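Local coordinates for protein L-Ala-D/L-Glu Epimerase (Escherichia coli, PDB 1JPD) that is a member of the enolase superfamily, joining an N-terminal domain of the mandelate racemase/muconate lactonizing enzyme type to a C-terminal TIM-barrel domain, at residues K8-A13 with V32-L37; T45-P50 with L280-A285; L76-L81 with A97-A102. All coordinates share one frame; numbering follows the deposited sequence.

Contact 1. Residues K8-A13 with V32-L37; sequences KVFEEA and VVVVEL
Glu12 OE1, 3.7 Å from Val34 CG2, is gripped by two partners outside the two segments: the indole NE1 of Trp14, farther along the same strand, donates to it, and the guanidinium of Arg284, from the other domain, forms a salt bridge with it. The Glu12 chain runs extended past CG to reach this point, while its CB rests on Val32 CG2. The two strands run antiparallel. Lys8 with Glu36, Phe10 with Val34 and Glu12 with Val32 are the hydrogen-bonded pairs, with two N-H...O=C bonds each; in the middle pair Val34 N donates to Phe10 O at 2.8 Å. Val9-Val35 and Glu11-Val33 are the non-hydrogen-bonded pairs between them.

The two faces differ in character. On the face of Phe10, that ring leans across to the neighbouring strand, its CG set between the backbone N and the carbonyl carbon (chi1 53°). Val34 CB lies over the ring in a CH-pi contact, 3.9 Å from the centroid, and Val34 CG1 meets CZ at 3.6 Å. Lys8 and Glu36 reach out side by side on this face. Their NZ and OE1 stay 4.1 Å apart, beyond a salt bridge, and Glu36 OE1 instead pairs with Lys43. On the other face Val9 CG2 lies 4.0 Å from Val35 CG2, and helices 58-66 and 89-104 pack against this side.

The pair forms the first two strands of the three-stranded antiparallel meander of the N-terminal domain. Its chemistry implies a two-sided sheet: on one face three valines pack against helices, with Glu11 at the exposed end, and on the mixed face Glu36 and Glu12 have cationic partners outside the segments. For Glu12, the arginine and the indole N-H would be expected to favour the charged carboxylate.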
# COMPACT_ATOMS: atom_id res chain seq x y z
N LYS A 8 12.15 19.25 10.54
CA LYS A 8 11.38 20.15 9.69
C LYS A 8 10.16 19.37 9.23
O LYS A 8 10.28 18.25 8.71
CB LYS A 8 12.20 20.59 8.47
CG LYS A 8 13.32 21.57 8.76
CD LYS A 8 14.18 21.80 7.52
CE LYS A 8 15.42 22.62 7.82
NZ LYS A 8 16.37 22.62 6.67
N VAL A 9 8.99 19.95 9.46
CA VAL A 9 7.74 19.31 9.08
C VAL A 9 6.99 20.23 8.15
O VAL A 9 6.76 21.40 8.47
CB VAL A 9 6.88 19.02 10.33
CG1 VAL A 9 5.52 18.46 9.92
CG2 VAL A 9 7.59 18.02 11.22
N PHE A 10 6.61 19.72 6.98
CA PHE A 10 5.86 20.54 6.05
C PHE A 10 4.86 19.73 5.23
O PHE A 10 5.06 18.55 4.93
CB PHE A 10 6.80 21.35 5.14
CG PHE A 10 7.85 20.54 4.44
CD1 PHE A 10 7.67 20.14 3.12
CD2 PHE A 10 9.03 20.19 5.09
CE1 PHE A 10 8.65 19.41 2.46
CE2 PHE A 10 10.02 19.46 4.43
CZ PHE A 10 9.83 19.07 3.11
N GLU A 11 3.77 20.40 4.89
CA GLU A 11 2.67 19.80 4.17
C GLU A 11 2.73 20.07 2.67
O GLU A 11 3.10 21.16 2.25
CB GLU A 11 1.38 20.35 4.80
CG GLU A 11 0.10 20.19 4.05
CD GLU A 11 -1.06 20.79 4.82
OE1 GLU A 11 -0.86 21.84 5.47
OE2 GLU A 11 -2.17 20.22 4.79
N GLU A 12 2.38 19.06 1.86
CA GLU A 12 2.40 19.19 0.41
C GLU A 12 1.17 18.59 -0.29
O GLU A 12 0.87 17.41 -0.13
CB GLU A 12 3.64 18.52 -0.18
CG GLU A 12 4.96 19.14 0.22
CD GLU A 12 6.14 18.50 -0.48
OE1 GLU A 12 6.02 17.33 -0.93
OE2 GLU A 12 7.20 19.16 -0.57
N ALA A 13 0.47 19.40 -1.08
CA ALA A 13 -0.69 18.91 -1.81
C ALA A 13 -0.34 18.79 -3.29
O ALA A 13 -0.36 19.78 -4.02
CB ALA A 13 -1.88 19.85 -1.62
N VAL A 32 0.14 15.05 1.23
CA VAL A 32 1.16 14.35 1.99
C VAL A 32 1.88 15.25 2.99
O VAL A 32 1.95 16.46 2.81
CB VAL A 32 2.24 13.74 1.06
CG1 VAL A 32 1.58 12.87 0.00
CG2 VAL A 32 3.08 14.83 0.43
N VAL A 33 2.40 14.65 4.04
CA VAL A 33 3.14 15.38 5.05
C VAL A 33 4.58 14.88 5.02
O VAL A 33 4.84 13.67 5.08
CB VAL A 33 2.55 15.16 6.45
CG1 VAL A 33 3.47 15.78 7.49
CG2 VAL A 33 1.17 15.79 6.54
N VAL A 34 5.52 15.81 4.91
CA VAL A 34 6.93 15.44 4.85
C VAL A 34 7.67 15.80 6.13
O VAL A 34 7.40 16.83 6.75
CB VAL A 34 7.65 16.14 3.68
CG1 VAL A 34 9.07 15.61 3.56
CG2 VAL A 34 6.89 15.94 2.39
N VAL A 35 8.60 14.94 6.52
CA VAL A 35 9.42 15.17 7.70
C VAL A 35 10.88 15.00 7.34
O VAL A 35 11.32 13.93 6.91
CB VAL A 35 9.09 14.21 8.84
CG1 VAL A 35 10.16 14.33 9.94
CG2 VAL A 35 7.71 14.52 9.39
N GLU A 36 11.65 16.07 7.52
CA GLU A 36 13.07 16.05 7.22
C GLU A 36 13.87 16.10 8.52
O GLU A 36 13.70 17.01 9.32
CB GLU A 36 13.41 17.24 6.33
CG GLU A 36 14.88 17.38 5.99
CD GLU A 36 15.12 18.34 4.84
OE1 GLU A 36 16.19 18.98 4.82
OE2 GLU A 36 14.24 18.44 3.95
N LEU A 37 14.71 15.09 8.73
CA LEU A 37 15.56 15.01 9.92
C LEU A 37 17.00 15.34 9.54
O LEU A 37 17.43 15.06 8.43
CB LEU A 37 15.50 13.60 10.52
CG LEU A 37 14.14 13.06 10.96
CD1 LEU A 37 14.30 11.65 11.50
CD2 LEU A 37 13.54 13.96 12.02

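Contact 2. Residues T45-P50 with L280-A285; sequences TGECTP and LCTSRA
Glu47 crosses from strand 42-48 to the start of helix 283-289. Its CB lies beside Arg284, 4.1 Å from Arg284 CB; CG stands anti to the backbone N (chi1 176°), and the chain continues extended to the carboxylate. CD carries the two oxygens between Thr282 and Arg284, and these then divide the partners. Arg284 takes OE1 alone, side-on, in a salt bridge: NE and NH2 each donate to it at 2.8 Å. They approach on the anti side, somewhat out of the carboxylate plane, and the guanidinium holds OE1 at its edge with the two planes 84° apart. The hydroxyl of Thr282 is modelled as a donor to OE1, but too close for that bond to be relied on. OE2 offers its syn lone pair to Thr282 N at 2.9 Å, an almost linear bond (176°), and has Cys281 CB and Ala285 CB for apolar neighbours. Thr282 is itself the N-cap of the helix, its OG1 accepting from Arg284 N at 3.2 Å. The buried carboxylate thus sits at the helix N-terminus, where the helix dipole and the arginine would both be expected to favour its charged form.

Two further links flank it. Thr49 OG1 donates to Leu280 O at 2.8 Å, and a water accepts from Glu47 N and donates weakly to Arg284 O.

The contact joins the two domains. Segment 280-285 follows barrel strand 273-276 and opens the helix that leads on towards strand 298-299, whereas strand 42-48 is an outer strand of the N-terminal meander, bonded to strand 29-39. Cys48 points the other way, onto helices 58-66 and 89-104, so this end of strand 42-48 has those helices on one side and the start of helix 283-289 on the other.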
# COMPACT_ATOMS: atom_id res chain seq x y z
N THR A 45 14.73 11.87 5.16
CA THR A 45 13.41 12.33 4.75
C THR A 45 12.36 11.23 4.73
O THR A 45 12.56 10.17 4.15
CB THR A 45 13.46 13.00 3.38
OG1 THR A 45 14.35 14.12 3.45
CG2 THR A 45 12.08 13.50 2.98
N GLY A 46 11.24 11.50 5.39
CA GLY A 46 10.16 10.54 5.44
C GLY A 46 8.85 11.17 5.04
O GLY A 46 8.50 12.26 5.51
N GLU A 47 8.11 10.50 4.17
CA GLU A 47 6.82 11.02 3.72
C GLU A 47 5.68 10.13 4.19
O GLU A 47 5.89 8.95 4.50
CB GLU A 47 6.80 11.11 2.19
CG GLU A 47 5.47 11.56 1.61
CD GLU A 47 5.48 11.60 0.10
OE1 GLU A 47 6.37 12.28 -0.46
OE2 GLU A 47 4.61 10.96 -0.53
N CYS A 48 4.49 10.70 4.26
CA CYS A 48 3.30 9.95 4.65
C CYS A 48 2.05 10.59 4.05
O CYS A 48 2.07 11.74 3.60
CB CYS A 48 3.18 9.86 6.18
SG CYS A 48 2.55 11.34 6.97
N THR A 49 0.97 9.82 4.04
CA THR A 49 -0.29 10.29 3.49
C THR A 49 -1.41 10.07 4.50
O THR A 49 -1.88 8.96 4.67
CB THR A 49 -0.65 9.54 2.20
OG1 THR A 49 0.34 9.82 1.20
CG2 THR A 49 -2.02 9.98 1.68
N PRO A 50 -1.83 11.14 5.20
CA PRO A 50 -2.91 11.00 6.19
C PRO A 50 -4.09 10.23 5.58
O PRO A 50 -4.57 10.58 4.49
CB PRO A 50 -3.25 12.45 6.53
CG PRO A 50 -1.92 13.12 6.41
CD PRO A 50 -1.37 12.54 5.12
N LEU A 280 -1.96 7.32 -2.30
CA LEU A 280 -1.52 8.28 -3.32
C LEU A 280 -0.29 8.91 -2.66
O LEU A 280 -0.36 9.35 -1.51
CB LEU A 280 -2.60 9.33 -3.59
CG LEU A 280 -3.80 8.83 -4.39
CD1 LEU A 280 -4.82 9.93 -4.53
CD2 LEU A 280 -3.33 8.35 -5.76
N CYS A 281 0.83 8.97 -3.37
CA CYS A 281 2.05 9.50 -2.78
C CYS A 281 3.10 9.84 -3.84
O CYS A 281 2.87 9.66 -5.03
CB CYS A 281 2.63 8.45 -1.83
SG CYS A 281 2.98 6.86 -2.68
N THR A 282 4.26 10.33 -3.39
CA THR A 282 5.35 10.64 -4.31
C THR A 282 6.29 9.44 -4.25
O THR A 282 6.10 8.55 -3.41
CB THR A 282 6.15 11.89 -3.90
OG1 THR A 282 6.98 11.58 -2.78
CG2 THR A 282 5.22 13.04 -3.55
N SER A 283 7.31 9.43 -5.11
CA SER A 283 8.25 8.31 -5.12
C SER A 283 8.87 8.06 -3.75
O SER A 283 9.25 6.93 -3.44
CB SER A 283 9.35 8.56 -6.15
OG SER A 283 8.83 8.53 -7.46
N ARG A 284 8.96 9.10 -2.93
CA ARG A 284 9.55 8.97 -1.60
C ARG A 284 8.90 7.86 -0.79
O ARG A 284 9.58 7.11 -0.10
CB ARG A 284 9.45 10.30 -0.84
CG ARG A 284 10.49 11.34 -1.26
CD ARG A 284 10.35 12.63 -0.46
NE ARG A 284 9.00 13.16 -0.58
CZ ARG A 284 8.69 14.45 -0.65
NH1 ARG A 284 9.65 15.36 -0.60
NH2 ARG A 284 7.43 14.82 -0.81
N ALA A 285 7.58 7.76 -0.87
CA ALA A 285 6.86 6.74 -0.11
C ALA A 285 7.04 5.33 -0.69
O ALA A 285 7.08 4.36 0.06
CB ALA A 285 5.37 7.09 -0.03
O HOH W 1 9.03 8.43 2.53

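Contact 3. Residues L76-L81 with A97-A102; sequences LTREEL and ALWDLA
Leu98 and Arg78 lie at the close-packed part of this contact, their side chains running antiparallel alongside each other, with Arg78 CG 3.4 Å from Leu98 CB. Leu98 CD1 also meets Leu81 CD2 at 4.0 Å, and CD2 lies near Leu76 O; both leucines are buried, and Leu98 also packs on Leu37. Helix 78-84 begins here with a capping box: Thr77, the N-cap, accepts a weak bond from Glu80 N through OG1, while Glu80 OE2 receives both Thr77 N, from above the carboxylate plane, and Thr77 OG1. This first turn lies on the more exposed flank of the helices of the N-terminal domain, with Glu79 and Glu80 exposed. Arg78 and Trp99 are only partly buried. The arginine chain bends at chi2 and chi3; CD lies almost exactly above the five-membered ring, 3.9 Å from its centroid, and CZ makes a longer cation-pi contact with the six-membered ring at 4.9 Å. The guanidinium stands nearly upright on the indole, the planes 79° apart, with NH1 over CE3 and Ala102 CB against one face. Trp99 NE1 bonds to Thr258 of the barrel domain.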
# COMPACT_ATOMS: atom_id res chain seq x y z
N LEU A 76 15.77 10.27 19.44
CA LEU A 76 14.76 9.20 19.42
C LEU A 76 15.03 8.16 18.34
O LEU A 76 14.97 8.47 17.16
CB LEU A 76 13.37 9.79 19.19
CG LEU A 76 12.21 8.80 19.26
CD1 LEU A 76 12.08 8.30 20.69
CD2 LEU A 76 10.93 9.47 18.81
N THR A 77 15.33 6.93 18.74
CA THR A 77 15.60 5.89 17.76
C THR A 77 14.28 5.32 17.25
O THR A 77 13.21 5.67 17.75
CB THR A 77 16.40 4.72 18.37
OG1 THR A 77 15.70 4.21 19.51
CG2 THR A 77 17.79 5.18 18.78
N ARG A 78 14.37 4.46 16.24
CA ARG A 78 13.20 3.83 15.66
C ARG A 78 12.55 2.89 16.67
O ARG A 78 11.32 2.81 16.74
CB ARG A 78 13.59 3.05 14.41
CG ARG A 78 13.79 3.91 13.17
CD ARG A 78 14.84 3.32 12.26
NE ARG A 78 16.17 3.48 12.84
CZ ARG A 78 17.25 2.82 12.44
NH1 ARG A 78 17.17 1.94 11.44
NH2 ARG A 78 18.42 3.03 13.03
N GLU A 79 13.37 2.19 17.44
CA GLU A 79 12.82 1.27 18.42
C GLU A 79 12.01 2.02 19.48
O GLU A 79 10.97 1.53 19.92
CB GLU A 79 13.93 0.46 19.10
CG GLU A 79 13.40 -0.68 19.94
CD GLU A 79 14.43 -1.24 20.89
OE1 GLU A 79 15.38 -1.90 20.43
OE2 GLU A 79 14.29 -1.00 22.11
N GLU A 80 12.48 3.20 19.86
CA GLU A 80 11.79 4.01 20.87
C GLU A 80 10.51 4.65 20.31
O GLU A 80 9.54 4.84 21.04
CB GLU A 80 12.71 5.11 21.42
CG GLU A 80 14.05 4.63 21.98
CD GLU A 80 14.88 5.76 22.59
OE1 GLU A 80 14.58 6.20 23.72
OE2 GLU A 80 15.83 6.22 21.92
N LEU A 81 10.52 4.96 19.02
CA LEU A 81 9.37 5.59 18.37
C LEU A 81 8.12 4.73 18.34
O LEU A 81 7.00 5.25 18.37
CB LEU A 81 9.73 6.00 16.94
CG LEU A 81 8.60 6.59 16.10
CD1 LEU A 81 8.11 7.89 16.73
CD2 LEU A 81 9.10 6.83 14.69
N ALA A 97 11.55 8.52 8.03
CA ALA A 97 12.59 9.55 8.07
C ALA A 97 13.81 9.01 8.83
O ALA A 97 14.94 9.27 8.44
CB ALA A 97 12.06 10.80 8.73
N LEU A 98 13.58 8.27 9.91
CA LEU A 98 14.67 7.70 10.69
C LEU A 98 15.44 6.63 9.90
O LEU A 98 16.66 6.54 10.00
CB LEU A 98 14.16 7.09 11.99
CG LEU A 98 13.59 8.05 13.04
CD1 LEU A 98 13.08 7.26 14.25
CD2 LEU A 98 14.67 9.04 13.47
N TRP A 99 14.72 5.82 9.12
CA TRP A 99 15.36 4.78 8.31
C TRP A 99 16.24 5.42 7.24
O TRP A 99 17.34 4.96 6.96
CB TRP A 99 14.33 3.90 7.59
CG TRP A 99 13.79 2.76 8.40
CD1 TRP A 99 12.57 2.70 9.02
CD2 TRP A 99 14.43 1.51 8.65
NE1 TRP A 99 12.42 1.49 9.65
CE2 TRP A 99 13.55 0.74 9.44
CE3 TRP A 99 15.67 0.97 8.30
CZ2 TRP A 99 13.87 -0.55 9.88
CZ3 TRP A 99 15.99 -0.30 8.74
CH2 TRP A 99 15.09 -1.05 9.52
N ASP A 100 15.73 6.49 6.63
CA ASP A 100 16.45 7.20 5.58
C ASP A 100 17.74 7.75 6.16
O ASP A 100 18.80 7.65 5.55
CB ASP A 100 15.60 8.35 5.05
CG ASP A 100 16.07 8.85 3.71
OD1 ASP A 100 15.97 10.07 3.47
OD2 ASP A 100 16.53 8.02 2.90
N LEU A 101 17.64 8.32 7.36
CA LEU A 101 18.77 8.90 8.06
C LEU A 101 19.77 7.82 8.47
O LEU A 101 20.98 8.01 8.36
CB LEU A 101 18.30 9.63 9.31
CG LEU A 101 19.39 10.23 10.20
CD1 LEU A 101 20.09 11.38 9.47
CD2 LEU A 101 18.75 10.72 11.49
N ALA A 102 19.27 6.69 8.94
CA ALA A 102 20.15 5.60 9.36
C ALA A 102 20.90 4.97 8.18
O ALA A 102 21.97 4.38 8.37
CB ALA A 102 19.34 4.54 10.11

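Contacts 1 and 2 share one sheet: strand 29-39 of contact 1 neighbours strand 42-48 of contact 2, and Arg284 bridges them, its NH2 serving Glu12 as well as Glu47. Contact 3 lies within the N-terminal domain like contact 1, but joins helices; its Leu98 packs on Leu37, and Asp100 accepts from Thr45 N of contact 2. Contact 2 alone spans the two domains and is the nearest of the three to the centre of the chain, with the buried carboxylate of Glu47 met by an arginine and a backbone N-H at a helix N-cap. Contact 1, farther out, relies on backbone bonds and valines, and contact 3, the outermost, on apolar and cation-pi packing without hydrogen bonds between its segments.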